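Local coordinates for protein inorganic pyrophosphatase (PDB 6LL8) that probably hydrolyses diphosphate to two phosphates as a manganese-dependent family II inorganic pyrophosphatase of the DHH type, at residues P44-I49 with D182-K187; C116-K122 with M140-I144. One frame throughout, in Å; residues are numbered along the deposited sequence.

Interaction 1. Residues P44-I49 with D182-K187; sequences PETAFI and DMFKVK
Glu45 and Val186 bring their CA atoms within 5.8 Å of each other where the short helical segments 44-49 and 182-187 run roughly antiparallel, their directions 140° apart and their axes 8.9 Å at closest approach. Val186 points at the facing helix and lays its two methyls on it. CG1 settles against the turn at Pro44, 3.7 Å from the Pro44 backbone C, while CG2 lies over one face of the Phe48 ring, 4.1 Å from its centroid and displaced toward the rim, a CH-pi contact. The ring reaches this methyl because Phe48 carries CG anti to its own backbone N (chi1 174°); its far end, CZ, approaches Asp182 CB. The contact joins helix 44-53 of the DHH part to the end of helix 176-187, which belongs with the DHHA2 part, the two-domain build of family II pyrophosphatases. On the more buried side, the Lys187 chain crosses the Glu45 carboxylate, and NZ forms a salt bridge to OE2 at 3.4 Å. Ser14 and Ser146 also hold the carboxylate through OE1 and OE2, and Glu219 gives the ammonium a second salt bridge, so the charge of the buried carboxylate is probably offset by the ammonium. Next to this polar group, Ile49 CD1 packs against the sulfur of Met183 in one of that residue's two conformers.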
# COMPACT_ATOMS: atom_id res chain seq x y z
N PRO A 44 12.75 -2.24 1.01
CA PRO A 44 13.85 -1.34 1.35
C PRO A 44 13.40 0.00 1.90
O PRO A 44 14.02 0.51 2.83
CB PRO A 44 14.66 -1.24 0.06
CG PRO A 44 14.40 -2.59 -0.62
CD PRO A 44 12.94 -2.89 -0.31
N GLU A 45 12.35 0.57 1.33
CA GLU A 45 11.86 1.88 1.82
C GLU A 45 11.44 1.75 3.28
O GLU A 45 11.77 2.61 4.13
CB GLU A 45 10.67 2.35 0.98
CG GLU A 45 10.12 3.69 1.40
CD GLU A 45 8.69 4.02 1.14
OE1 GLU A 45 7.81 3.42 1.67
OE2 GLU A 45 8.51 5.00 0.46
N THR A 46 10.67 0.72 3.62
CA THR A 46 10.19 0.59 5.00
C THR A 46 11.35 0.33 5.94
O THR A 46 11.38 0.85 7.05
CB THR A 46 9.12 -0.50 5.14
OG1 THR A 46 8.09 -0.26 4.16
CG2 THR A 46 8.53 -0.51 6.53
N ALA A 47 12.32 -0.49 5.53
CA ALA A 47 13.50 -0.73 6.37
C ALA A 47 14.19 0.60 6.66
O ALA A 47 14.66 0.82 7.78
CB ALA A 47 14.41 -1.73 5.70
N PHE A 48 14.31 1.45 5.64
CA PHE A 48 14.93 2.78 5.79
C PHE A 48 14.20 3.59 6.83
O PHE A 48 14.82 4.23 7.71
CB PHE A 48 14.96 3.45 4.42
CG PHE A 48 15.45 4.88 4.41
CD1 PHE A 48 16.79 5.14 4.26
CD2 PHE A 48 14.57 5.95 4.54
CE1 PHE A 48 17.26 6.44 4.26
CE2 PHE A 48 15.05 7.26 4.52
CZ PHE A 48 16.39 7.48 4.36
N ILE A 49 12.87 3.62 6.75
CA ILE A 49 12.06 4.42 7.70
C ILE A 49 12.26 3.89 9.13
O ILE A 49 12.48 4.68 10.07
CB ILE A 49 10.59 4.38 7.29
CG1 ILE A 49 10.35 5.10 5.95
CG2 ILE A 49 9.70 4.94 8.40
CD1 ILE A 49 8.98 4.79 5.36
N ASP A 182 14.02 11.33 -0.06
CA ASP A 182 14.94 10.25 0.35
C ASP A 182 14.26 8.90 0.13
O ASP A 182 14.88 7.94 -0.35
CB ASP A 182 15.36 10.37 1.80
CG ASP A 182 16.36 11.44 2.09
OD1 ASP A 182 16.86 12.03 1.15
OD2 ASP A 182 16.52 11.72 3.28
N MET A 183 13.03 8.78 0.57
CA MET A 183 12.29 7.50 0.46
C MET A 183 12.17 7.08 -1.00
O MET A 183 12.32 5.87 -1.30
CB MET A 183 10.92 7.62 1.09
CG MET A 183 11.03 7.61 2.64
SD MET A 183 9.40 7.62 3.41
CE MET A 183 8.87 9.27 2.99
N PHE A 184 11.88 8.01 -1.88
CA PHE A 184 11.77 7.67 -3.32
C PHE A 184 13.13 7.42 -3.95
O PHE A 184 13.20 6.61 -4.88
CB PHE A 184 10.90 8.68 -4.06
CG PHE A 184 9.44 8.50 -3.70
CD1 PHE A 184 8.69 7.52 -4.32
CD2 PHE A 184 8.85 9.24 -2.69
CE1 PHE A 184 7.38 7.28 -3.93
CE2 PHE A 184 7.55 9.01 -2.32
CZ PHE A 184 6.81 8.02 -2.92
N LYS A 185 14.19 8.00 -3.45
CA LYS A 185 15.55 7.61 -3.90
C LYS A 185 15.85 6.17 -3.47
O LYS A 185 16.40 5.41 -4.23
CB LYS A 185 16.60 8.58 -3.35
CG LYS A 185 16.53 9.97 -3.96
CD LYS A 185 17.62 10.86 -3.39
CE LYS A 185 17.63 12.25 -3.90
NZ LYS A 185 18.98 12.81 -3.61
N VAL A 186 15.44 5.78 -2.27
CA VAL A 186 15.58 4.36 -1.85
C VAL A 186 14.76 3.47 -2.77
O VAL A 186 15.28 2.44 -3.24
CB VAL A 186 15.20 4.18 -0.39
CG1 VAL A 186 15.15 2.71 -0.01
CG2 VAL A 186 16.20 4.91 0.52
N LYS A 187 13.52 3.84 -3.07
CA LYS A 187 12.67 3.02 -3.95
C LYS A 187 13.30 2.87 -5.32
O LYS A 187 13.03 1.87 -5.99
CB LYS A 187 11.25 3.59 -4.07
CG LYS A 187 10.36 3.41 -2.86
CD LYS A 187 8.89 3.92 -3.06
CE LYS A 187 7.79 3.26 -2.18
NZ LYS A 187 6.47 3.97 -2.04
O HOH W 1 5.84 2.20 0.79

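Interaction 2. Residues C116-K122 with M140-I144. Unlike the reference sequence in segment 116-122: Ser117 (reference Arg).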
# COMPACT_ATOMS: atom_id res chain seq x y z
N CYS A 116 -3.56 8.52 3.16
CA CYS A 116 -2.76 7.54 3.90
C CYS A 116 -3.54 6.99 5.08
O CYS A 116 -4.20 7.77 5.78
CB CYS A 116 -1.46 8.19 4.33
SG CYS A 116 -0.32 7.05 5.14
N SER A 117 -3.42 5.69 5.37
CA SER A 117 -4.06 5.15 6.57
C SER A 117 -3.54 5.85 7.81
O SER A 117 -4.30 6.02 8.78
CB SER A 117 -3.81 3.66 6.72
OG SER A 117 -4.31 2.90 5.65
N ASN A 118 -2.28 6.22 7.84
CA ASN A 118 -1.69 6.87 9.03
C ASN A 118 -2.29 8.25 9.27
O ASN A 118 -2.24 8.69 10.43
CB ASN A 118 -0.16 6.89 8.98
CG ASN A 118 0.46 5.60 9.48
OD1 ASN A 118 0.67 5.48 10.69
ND2 ASN A 118 0.67 4.62 8.61
N THR A 119 -2.85 8.89 8.26
CA THR A 119 -3.61 10.15 8.48
C THR A 119 -4.82 9.84 9.35
O THR A 119 -5.16 10.62 10.28
CB THR A 119 -3.97 10.79 7.15
OG1 THR A 119 -2.74 11.07 6.49
CG2 THR A 119 -4.81 12.04 7.30
N VAL A 120 -5.50 8.74 9.06
CA VAL A 120 -6.67 8.33 9.86
C VAL A 120 -6.21 7.89 11.26
O VAL A 120 -6.86 8.21 12.26
CB VAL A 120 -7.45 7.22 9.15
CG1 VAL A 120 -8.74 6.95 9.92
CG2 VAL A 120 -7.76 7.58 7.71
N ILE A 121 -5.10 7.17 11.38
CA ILE A 121 -4.61 6.79 12.71
C ILE A 121 -4.30 8.05 13.52
O ILE A 121 -4.59 8.07 14.71
CB ILE A 121 -3.42 5.82 12.58
CG1 ILE A 121 -3.87 4.53 11.91
CG2 ILE A 121 -2.80 5.56 13.93
CD1 ILE A 121 -2.74 3.60 11.50
N LYS A 122 -3.77 9.09 12.91
CA LYS A 122 -3.53 10.35 13.67
C LYS A 122 -4.87 10.87 14.18
O LYS A 122 -4.93 11.33 15.33
CB LYS A 122 -2.79 11.34 12.78
CG LYS A 122 -2.07 12.42 13.53
CD LYS A 122 -2.85 13.54 13.97
CE LYS A 122 -1.93 14.58 14.62
NZ LYS A 122 -2.76 15.72 15.00
N MET A 140 5.01 7.68 11.20
CA MET A 140 3.71 8.05 10.65
C MET A 140 3.87 9.11 9.55
O MET A 140 3.27 9.02 8.48
CB MET A 140 2.79 8.56 11.75
CG MET A 140 2.36 7.50 12.77
SD MET A 140 1.33 8.17 14.08
CE MET A 140 -0.17 8.50 13.18
N MET A 141 4.70 10.10 9.84
CA MET A 141 5.01 11.15 8.87
C MET A 141 5.55 10.54 7.58
O MET A 141 5.12 10.90 6.47
CB MET A 141 6.02 12.10 9.50
CG MET A 141 6.43 13.26 8.60
SD MET A 141 8.05 13.95 8.99
CE MET A 141 9.07 12.58 8.45
N CYS A 142 6.51 9.64 7.72
CA CYS A 142 7.12 8.99 6.54
C CYS A 142 6.05 8.22 5.77
O CYS A 142 6.04 8.26 4.52
CB CYS A 142 8.26 8.07 6.92
SG CYS A 142 9.74 8.92 7.48
N ALA A 143 5.21 7.47 6.46
CA ALA A 143 4.18 6.71 5.75
C ALA A 143 3.29 7.62 4.91
O ALA A 143 2.96 7.28 3.76
CB ALA A 143 3.34 5.93 6.72
N ILE A 144 2.92 8.79 5.44
CA ILE A 144 2.01 9.69 4.71
C ILE A 144 2.76 10.29 3.52
O ILE A 144 2.18 10.42 2.44
CB ILE A 144 1.42 10.75 5.64
CG1 ILE A 144 0.66 10.14 6.83
CG2 ILE A 144 0.52 11.69 4.84
CD1 ILE A 144 0.43 11.09 7.96
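Ile144 lies across the start of helix 117-128, its side chain crossing that of Thr119 at about a right angle while the CB and SG of Cys116 rest against it. This is a roughly antiparallel helix pair within the DHH domain, its segments' directions 140° apart, beside the metal site. Ile144 CG1 and CD1 both come up to Thr119 OG1, at 3.5 Å each, and the hydroxyl is hydrogen-bonded to Asp160. With an alanine in place of Ile144, which lacks CG1, CG2 and CD1, a gap would probably open beside Cys116 and Thr119 OG1. Beside Thr119, Asn118 stands between Met140, a turn before Ile144, and Ala143: its ND2 passes 3.5 Å from Ala143 CB and donates to the magnesium ligand Asp15, whereas OD1 faces Met140 CG at 3.4 Å and is buried without a hydrogen-bonding partner. Met140 bends at its last torsion (chi3 70°), which turns CE in against the Asn118 backbone O and the Ile121 CG2 methyl. Cys116 is the N-cap of its helix; with SG anti to the backbone N (chi1 -176°), the sulfur lies 3.5 Å from Ile144 CA and accepts a weak capping bond from Asn118 N at 3.4 Å.

Helix 134-147 ties the two contacts together. Interaction 2 pairs it with helix 117-128, while Cys142 on the same helix meets interaction 1, whose Ile49 CD1 lies 3.7 Å from Cys142 CB. The centres are about 16 Å apart. Along the chain, interaction 2 is nested within the long loop that interaction 1 closes, so a local helix pair sits inside a contact between distant parts of the sequence. Helix 14-29 adjoins both. Together they illustrate how helices packed side by side can position residues next to a metal centre: Glu45 bonds to Ser14, which follows the magnesium ligand Asp13, and Asn118 bonds to Asp15, itself a magnesium ligand.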